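Local coordinates for PadR family transcriptional regulator (Listeria monocytogenes, PDB 6ABQ), which probably binds operator DNA as a dimer through a winged helix-turn-helix domain and regulates transcription, with its activity apparently tuned by a ligand, at residues G20-R25 and K38-L43; E24-G29 and T55-L60; Y34-Y39 and G51-I56. One frame throughout, in Å; residues are numbered along the deposited sequence.

Interaction 1: G20-R25 and K38-L43; sequences GMILER and KYLNDL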
# COMPACT_ATOMS: atom_id res chain seq x y z
N GLY B 20 -7.49 -5.97 -2.77
CA GLY B 20 -8.21 -5.51 -3.95
C GLY B 20 -7.87 -6.32 -5.19
O GLY B 20 -8.76 -6.66 -5.97
N MET B 21 -6.58 -6.61 -5.35
CA MET B 21 -6.07 -7.43 -6.45
C MET B 21 -6.67 -8.83 -6.43
O MET B 21 -7.11 -9.33 -7.47
CB MET B 21 -4.54 -7.51 -6.43
CG MET B 21 -3.80 -6.20 -6.71
SD MET B 21 -4.19 -5.49 -8.32
CE MET B 21 -5.60 -4.46 -7.93
N ILE B 22 -6.70 -9.43 -5.25
CA ILE B 22 -7.21 -10.79 -5.05
C ILE B 22 -8.71 -10.85 -5.35
O ILE B 22 -9.14 -11.71 -6.12
CB ILE B 22 -6.84 -11.34 -3.65
CG1 ILE B 22 -5.30 -11.47 -3.55
CG2 ILE B 22 -7.50 -12.69 -3.40
CD1 ILE B 22 -4.74 -11.75 -2.17
N LEU B 23 -9.48 -9.91 -4.79
CA LEU B 23 -10.90 -9.76 -5.11
C LEU B 23 -11.14 -9.60 -6.62
O LEU B 23 -12.04 -10.24 -7.18
CB LEU B 23 -11.54 -8.59 -4.32
CG LEU B 23 -11.75 -8.70 -2.80
CD1 LEU B 23 -12.14 -7.35 -2.21
CD2 LEU B 23 -12.78 -9.75 -2.42
N GLU B 24 -10.32 -8.77 -7.27
CA GLU B 24 -10.37 -8.58 -8.73
C GLU B 24 -10.13 -9.88 -9.51
O GLU B 24 -10.87 -10.17 -10.44
CB GLU B 24 -9.39 -7.48 -9.19
CG GLU B 24 -9.34 -7.24 -10.70
CD GLU B 24 -10.58 -6.55 -11.27
OE1 GLU B 24 -11.23 -5.75 -10.57
OE2 GLU B 24 -10.89 -6.80 -12.44
N ARG B 25 -9.12 -10.64 -9.11
CA ARG B 25 -8.83 -11.95 -9.71
C ARG B 25 -9.97 -12.95 -9.48
O ARG B 25 -10.36 -13.66 -10.41
CB ARG B 25 -7.49 -12.50 -9.19
CG ARG B 25 -7.14 -13.93 -9.61
CD ARG B 25 -7.00 -14.08 -11.13
NE ARG B 25 -6.93 -15.47 -11.54
CZ ARG B 25 -7.97 -16.27 -11.77
NH1 ARG B 25 -9.22 -15.82 -11.63
NH2 ARG B 25 -7.77 -17.52 -12.14
N LYS B 38 0.21 -17.36 -7.94
CA LYS B 38 0.93 -17.40 -9.22
C LYS B 38 0.50 -16.27 -10.16
O LYS B 38 1.34 -15.68 -10.84
CB LYS B 38 0.79 -18.77 -9.90
CG LYS B 38 1.30 -19.95 -9.07
CD LYS B 38 2.81 -20.18 -9.17
CE LYS B 38 3.54 -19.63 -7.96
NZ LYS B 38 4.09 -20.72 -7.11
N TYR B 39 -0.80 -15.97 -10.17
CA TYR B 39 -1.34 -14.81 -10.89
C TYR B 39 -0.66 -13.49 -10.45
O TYR B 39 -0.27 -12.69 -11.29
CB TYR B 39 -2.88 -14.71 -10.76
CG TYR B 39 -3.43 -13.37 -11.17
CD1 TYR B 39 -3.58 -13.02 -12.53
CD2 TYR B 39 -3.77 -12.41 -10.20
CE1 TYR B 39 -4.05 -11.76 -12.90
CE2 TYR B 39 -4.26 -11.16 -10.56
CZ TYR B 39 -4.39 -10.83 -11.90
OH TYR B 39 -4.87 -9.58 -12.24
N LEU B 40 -0.54 -13.30 -9.14
CA LEU B 40 0.11 -12.11 -8.58
C LEU B 40 1.62 -12.06 -8.85
O LEU B 40 2.15 -10.99 -9.13
CB LEU B 40 -0.19 -11.95 -7.08
CG LEU B 40 -1.66 -11.75 -6.70
CD1 LEU B 40 -1.91 -12.07 -5.23
CD2 LEU B 40 -2.14 -10.34 -7.04
N ASN B 41 2.28 -13.22 -8.80
CA ASN B 41 3.72 -13.33 -9.10
C ASN B 41 4.04 -12.99 -10.56
O ASN B 41 4.99 -12.25 -10.82
CB ASN B 41 4.27 -14.73 -8.78
CG ASN B 41 4.24 -15.07 -7.28
OD1 ASN B 41 4.36 -16.24 -6.93
ND2 ASN B 41 4.10 -14.07 -6.41
N ASP B 42 3.23 -13.52 -11.47
CA ASP B 42 3.37 -13.29 -12.92
C ASP B 42 3.05 -11.86 -13.32
O ASP B 42 3.60 -11.35 -14.30
CB ASP B 42 2.51 -14.28 -13.71
CG ASP B 42 3.07 -15.70 -13.70
OD1 ASP B 42 4.26 -15.90 -13.34
OD2 ASP B 42 2.32 -16.64 -14.07
N LEU B 43 2.16 -11.23 -12.57
CA LEU B 43 1.86 -9.80 -12.70
C LEU B 43 3.07 -8.92 -12.39
O LEU B 43 3.14 -7.78 -12.82
CB LEU B 43 0.69 -9.46 -11.78
CG LEU B 43 0.02 -8.08 -11.74
CD1 LEU B 43 -0.60 -7.75 -13.09
CD2 LEU B 43 -1.04 -8.08 -10.65
O HOH W 1 -5.98 -8.41 -9.97

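Interaction 2: E24-G29 and T55-L60; sequences ERISRG and TILVRL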
# COMPACT_ATOMS: atom_id res chain seq x y z
N GLU B 24 -10.32 -8.77 -7.27
CA GLU B 24 -10.37 -8.58 -8.73
C GLU B 24 -10.13 -9.88 -9.51
O GLU B 24 -10.87 -10.17 -10.44
CB GLU B 24 -9.39 -7.48 -9.19
CG GLU B 24 -9.34 -7.24 -10.70
CD GLU B 24 -10.58 -6.55 -11.27
OE1 GLU B 24 -11.23 -5.75 -10.57
OE2 GLU B 24 -10.89 -6.80 -12.44
N ARG B 25 -9.12 -10.64 -9.11
CA ARG B 25 -8.83 -11.95 -9.71
C ARG B 25 -9.97 -12.95 -9.48
O ARG B 25 -10.36 -13.66 -10.41
CB ARG B 25 -7.49 -12.50 -9.19
CG ARG B 25 -7.14 -13.93 -9.61
CD ARG B 25 -7.00 -14.08 -11.13
NE ARG B 25 -6.93 -15.47 -11.54
CZ ARG B 25 -7.97 -16.27 -11.77
NH1 ARG B 25 -9.22 -15.82 -11.63
NH2 ARG B 25 -7.77 -17.52 -12.14
N ILE B 26 -10.52 -12.98 -8.26
CA ILE B 26 -11.66 -13.86 -7.93
C ILE B 26 -12.92 -13.49 -8.74
O ILE B 26 -13.65 -14.39 -9.19
CB ILE B 26 -11.92 -13.92 -6.39
CG1 ILE B 26 -10.68 -14.46 -5.65
CG2 ILE B 26 -13.11 -14.81 -6.07
CD1 ILE B 26 -10.74 -14.37 -4.13
N SER B 27 -13.14 -12.19 -8.94
CA SER B 27 -14.28 -11.67 -9.71
C SER B 27 -14.33 -12.20 -11.15
O SER B 27 -15.40 -12.26 -11.76
CB SER B 27 -14.25 -10.14 -9.76
OG SER B 27 -13.40 -9.67 -10.80
N ARG B 28 -13.16 -12.54 -11.68
CA ARG B 28 -13.04 -12.98 -13.07
C ARG B 28 -13.42 -14.45 -13.28
O ARG B 28 -13.74 -14.85 -14.40
CB ARG B 28 -11.64 -12.64 -13.59
CG ARG B 28 -11.46 -11.13 -13.72
CD ARG B 28 -10.03 -10.70 -14.02
NE ARG B 28 -9.96 -9.25 -14.21
CZ ARG B 28 -8.84 -8.55 -14.39
NH1 ARG B 28 -7.66 -9.15 -14.42
NH2 ARG B 28 -8.91 -7.23 -14.55
N GLY B 29 -13.39 -15.23 -12.20
CA GLY B 29 -13.74 -16.65 -12.22
C GLY B 29 -13.22 -17.40 -11.01
O GLY B 29 -12.21 -16.99 -10.41
N THR B 55 -3.90 -16.36 4.27
CA THR B 55 -4.32 -15.44 5.35
C THR B 55 -5.33 -14.40 4.85
O THR B 55 -6.30 -14.09 5.54
CB THR B 55 -3.13 -14.71 6.04
OG1 THR B 55 -2.63 -13.66 5.20
CG2 THR B 55 -1.99 -15.66 6.41
N ILE B 56 -5.09 -13.87 3.65
CA ILE B 56 -5.96 -12.86 3.03
C ILE B 56 -7.31 -13.48 2.64
O ILE B 56 -8.36 -12.85 2.86
CB ILE B 56 -5.28 -12.13 1.85
CG1 ILE B 56 -4.03 -11.37 2.35
CG2 ILE B 56 -6.26 -11.15 1.19
CD1 ILE B 56 -3.04 -10.97 1.27
N LEU B 57 -7.28 -14.69 2.10
CA LEU B 57 -8.50 -15.46 1.83
C LEU B 57 -9.34 -15.69 3.10
O LEU B 57 -10.56 -15.55 3.05
CB LEU B 57 -8.17 -16.78 1.12
CG LEU B 57 -7.66 -16.72 -0.33
CD1 LEU B 57 -7.24 -18.10 -0.81
CD2 LEU B 57 -8.66 -16.10 -1.30
N VAL B 58 -8.68 -16.01 4.21
CA VAL B 58 -9.34 -16.15 5.52
C VAL B 58 -10.00 -14.82 5.93
O VAL B 58 -11.16 -14.81 6.37
CB VAL B 58 -8.37 -16.68 6.61
CG1 VAL B 58 -8.92 -16.49 8.02
CG2 VAL B 58 -8.06 -18.16 6.37
N ARG B 59 -9.28 -13.71 5.74
CA ARG B 59 -9.79 -12.37 6.03
C ARG B 59 -11.04 -12.04 5.18
O ARG B 59 -12.02 -11.52 5.71
CB ARG B 59 -8.71 -11.31 5.85
CG ARG B 59 -9.16 -9.91 6.24
CD ARG B 59 -7.99 -8.95 6.35
NE ARG B 59 -7.62 -8.36 5.06
CZ ARG B 59 -6.40 -8.36 4.53
NH1 ARG B 59 -5.38 -8.93 5.15
NH2 ARG B 59 -6.20 -7.77 3.35
N LEU B 60 -10.97 -12.38 3.89
CA LEU B 60 -12.07 -12.20 2.95
C LEU B 60 -13.34 -12.96 3.32
O LEU B 60 -14.45 -12.41 3.17
CB LEU B 60 -11.65 -12.55 1.52
CG LEU B 60 -10.61 -11.65 0.85
CD1 LEU B 60 -10.30 -12.20 -0.54
CD2 LEU B 60 -11.07 -10.21 0.79

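Interaction 3: Y34-Y39 and G51-I56; sequences YEITKY and GTVYTI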
# COMPACT_ATOMS: atom_id res chain seq x y z
N TYR B 34 -3.30 -21.22 -4.47
CA TYR B 34 -2.11 -21.47 -5.28
C TYR B 34 -2.15 -20.68 -6.60
O TYR B 34 -1.16 -20.04 -6.95
CB TYR B 34 -1.87 -22.96 -5.55
CG TYR B 34 -0.60 -23.22 -6.36
CD1 TYR B 34 -0.63 -23.23 -7.77
CD2 TYR B 34 0.63 -23.41 -5.73
CE1 TYR B 34 0.52 -23.45 -8.51
CE2 TYR B 34 1.79 -23.63 -6.46
CZ TYR B 34 1.73 -23.65 -7.85
OH TYR B 34 2.88 -23.86 -8.56
N GLU B 35 -3.29 -20.74 -7.30
CA GLU B 35 -3.49 -20.03 -8.57
C GLU B 35 -3.46 -18.49 -8.43
O GLU B 35 -2.83 -17.81 -9.24
CB GLU B 35 -4.80 -20.49 -9.23
CG GLU B 35 -4.97 -20.07 -10.69
CD GLU B 35 -6.14 -20.77 -11.35
OE1 GLU B 35 -7.29 -20.41 -11.06
OE2 GLU B 35 -5.90 -21.67 -12.18
N ILE B 36 -4.12 -17.97 -7.40
CA ILE B 36 -4.09 -16.54 -7.07
C ILE B 36 -2.66 -16.04 -6.85
O ILE B 36 -2.29 -15.00 -7.40
CB ILE B 36 -4.98 -16.21 -5.84
CG1 ILE B 36 -6.46 -16.49 -6.14
CG2 ILE B 36 -4.79 -14.75 -5.39
CD1 ILE B 36 -7.31 -16.77 -4.91
N THR B 37 -1.87 -16.79 -6.07
CA THR B 37 -0.47 -16.46 -5.78
C THR B 37 0.33 -16.35 -7.08
O THR B 37 1.03 -15.35 -7.29
CB THR B 37 0.21 -17.51 -4.86
OG1 THR B 37 -0.60 -17.75 -3.71
CG2 THR B 37 1.59 -17.04 -4.40
N LYS B 38 0.21 -17.36 -7.94
CA LYS B 38 0.93 -17.40 -9.22
C LYS B 38 0.50 -16.27 -10.16
O LYS B 38 1.34 -15.68 -10.84
CB LYS B 38 0.79 -18.77 -9.90
CG LYS B 38 1.30 -19.95 -9.07
CD LYS B 38 2.81 -20.18 -9.17
CE LYS B 38 3.54 -19.63 -7.96
NZ LYS B 38 4.09 -20.72 -7.11
N TYR B 39 -0.80 -15.97 -10.17
CA TYR B 39 -1.34 -14.81 -10.89
C TYR B 39 -0.66 -13.49 -10.45
O TYR B 39 -0.27 -12.69 -11.29
CB TYR B 39 -2.88 -14.71 -10.76
CG TYR B 39 -3.43 -13.37 -11.17
CD1 TYR B 39 -3.58 -13.02 -12.53
CD2 TYR B 39 -3.77 -12.41 -10.20
CE1 TYR B 39 -4.05 -11.76 -12.90
CE2 TYR B 39 -4.26 -11.16 -10.56
CZ TYR B 39 -4.39 -10.83 -11.90
OH TYR B 39 -4.87 -9.58 -12.24
N GLY B 51 1.30 -18.93 1.37
CA GLY B 51 0.93 -18.81 2.78
C GLY B 51 0.30 -17.47 3.13
O GLY B 51 -0.68 -17.43 3.89
N THR B 52 0.85 -16.38 2.58
CA THR B 52 0.27 -15.04 2.75
C THR B 52 -1.12 -14.94 2.10
O THR B 52 -2.06 -14.43 2.73
CB THR B 52 1.21 -13.91 2.24
OG1 THR B 52 2.51 -14.06 2.84
CG2 THR B 52 0.67 -12.51 2.60
N VAL B 53 -1.25 -15.46 0.87
CA VAL B 53 -2.53 -15.45 0.14
C VAL B 53 -3.63 -16.15 0.95
O VAL B 53 -4.75 -15.65 1.01
CB VAL B 53 -2.38 -16.02 -1.31
CG1 VAL B 53 -3.74 -16.35 -1.94
CG2 VAL B 53 -1.65 -15.02 -2.20
N TYR B 54 -3.29 -17.27 1.59
CA TYR B 54 -4.21 -18.00 2.47
C TYR B 54 -4.77 -17.15 3.62
O TYR B 54 -5.98 -17.20 3.87
CB TYR B 54 -3.58 -19.29 3.01
CG TYR B 54 -3.41 -20.38 1.95
CD1 TYR B 54 -4.45 -20.68 1.06
CD2 TYR B 54 -2.22 -21.11 1.85
CE1 TYR B 54 -4.30 -21.67 0.09
CE2 TYR B 54 -2.06 -22.10 0.90
CZ TYR B 54 -3.11 -22.38 0.02
OH TYR B 54 -2.96 -23.35 -0.93
N THR B 55 -3.90 -16.36 4.27
CA THR B 55 -4.32 -15.44 5.35
C THR B 55 -5.33 -14.40 4.85
O THR B 55 -6.30 -14.09 5.54
CB THR B 55 -3.13 -14.71 6.04
OG1 THR B 55 -2.63 -13.66 5.20
CG2 THR B 55 -1.99 -15.66 6.41
N ILE B 56 -5.09 -13.87 3.65
CA ILE B 56 -5.96 -12.86 3.03
C ILE B 56 -7.31 -13.48 2.64
O ILE B 56 -8.36 -12.85 2.86
CB ILE B 56 -5.28 -12.13 1.85
CG1 ILE B 56 -4.03 -11.37 2.35
CG2 ILE B 56 -6.26 -11.15 1.19
CD1 ILE B 56 -3.04 -10.97 1.27
O HOH W 2 -4.37 -23.67 -3.20

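Interaction 1: G20-R25 and K38-L43
The hydroxyl of Tyr39 and the carbonyl oxygen of Met21 are joined through one water, which lies 2.8 Å from Tyr39 OH, in the plane of the ring at its edge, and donates to Met21 O at 2.9 Å. That carbonyl also takes the helical bond from Arg25 N, so two donors grip it. On the same ring, the aliphatic part of Arg25 lies across one face. Its CD stands 3.7 Å from the centroid of the Tyr39 ring and almost on the normal, a CH-pi contact, while Arg25 CB and CG cover the CD2/CE2 side. The bend at chi2 (62°) carries the chain over the ring instead of past it, and the guanidinium ends up steeply inclined to the ring, 84° between planes. At 5.8 Å from Arg25 CZ to the centroid of the Tyr39 ring, any cation-pi attraction is weak at most; the charge goes to Glu35, in a salt bridge through NH2. Deeper in, Leu40 splits its two methyls between neighbours: CD2 meets Met21 CB at 3.8 Å, and CD1 meets Ile22 CG1, the two side chains crossing at about a right angle. Phe95 and Trp96 of helix 86-110 and Ile106 of the second subunit also pack on Met21. Segments 20-25 and 38-42 cross at 115°, their axes 11.1 Å apart, an arrangement typical of the first two helices of the three-helix core in a PadR winged helix-turn-helix domain.

Interaction 2: E24-G29 and T55-L60
Ile26 reaches from the end of helix 17-27 toward helix 50-62 with a single methyl, CD1, and two leucines one helical turn apart receive it. Its CG1 branch is anti to the carbonyl carbon (chi1 -60°) and extended beyond that, which carries CD1 to the leucines. Leu57 comes at it obliquely, with its CD2 methyl 3.9 Å from Ile26 CD1. Leu60 points its CB toward the same side chain but stays looser, CD1 to Ile26 CD1 being 4.2 Å. With the nearest CA atoms, those of Ile26 and Leu57, 10.4 Å apart, the side-chain ends alone bridge the gap, and just 68 Å² is buried. Tyr82 and Leu84 of strand 78-84 also pack on Ile26, and Tyr82 touches Leu57 as well. Elsewhere on the helix end, Ser27 OG bonds back to Glu24 O at 2.6 Å, tilted 24° from the carbonyl plane. Arg28 NH2 forms a salt bridge with Glu24 OE2 at 2.9 Å, and Glu24 CG lies over one face of the Arg28 guanidinium, toward its rim; Arg28 NH1 is bonded to Ala114 O of the second subunit. Aliphatic side chains from the first and third helices meeting beside strand 78-84 of the wing are part of the hydrophobic core characteristic of the winged helix fold.

Interaction 3: Y34-Y39 and G51-I56
Apolar contact between helices 33-42 and 50-62 centres on Val53, whose side chain points at the opposite helix and spreads its methyls over Ile36 and Thr37. CG1 of Val53, anti to the backbone N (chi1 165°), lies 3.9 Å from Ile36 CG2. The other methyl, CG2, goes to Thr37, 3.3 Å from its OG1, a close van der Waals approach; the Thr37 hydroxyl itself is hydrogen-bonded to Gly33 O. Both pairs meet obliquely, and the nearest CA atoms, of Thr37 and Val53, are 6.3 Å apart. The polar link is solvent-mediated, at the exposed side, between two tyrosines. One water accepts from Tyr34 N at 3.0 Å and donates to Tyr54 OH at 2.7 Å, the Tyr54 hydroxyl also being bonded to Glu50 OE2. Within helix 50-62, Thr52 O accepts both Ile56 N and Thr55 OG1. The axes of segments 34-39 and 51-56 approach to 9.1 Å at 115°, as in a helix-turn-helix unit in which helix 50-62 would be the DNA-recognition helix. Around the crossing, Ile22 of helix 17-27 packs on Ile36 and Ile56, and Leu57 on Ile36, while Ile48 covers Val53 from the preceding loop.

Overall arrangement
The three contacts pair off helices 17-27, 33-42 and 50-62, each helix serving two of them, and their centres lie 8 to 9 Å apart. Ile22 ties the core together: its CG1 is 3.8 Å from Ile36 CG2, and its CD1 is 3.7 Å from Ile56 CG2, so interaction 1 packs directly against the segments of interaction 3. Leu57 CD2, 3.9 Å from Ile36 CD1, makes the same join between interactions 2 and 3. On the polar side the salt bridge Arg25 NH2 to Glu35 OE1, 3.1 Å, joins Arg25, which stands in the segments of both interactions 1 and 2, to Glu35 of interaction 3. Interactions 1 and 2 also reach the second subunit, making the probable DNA-binding domain continuous with the dimer interface.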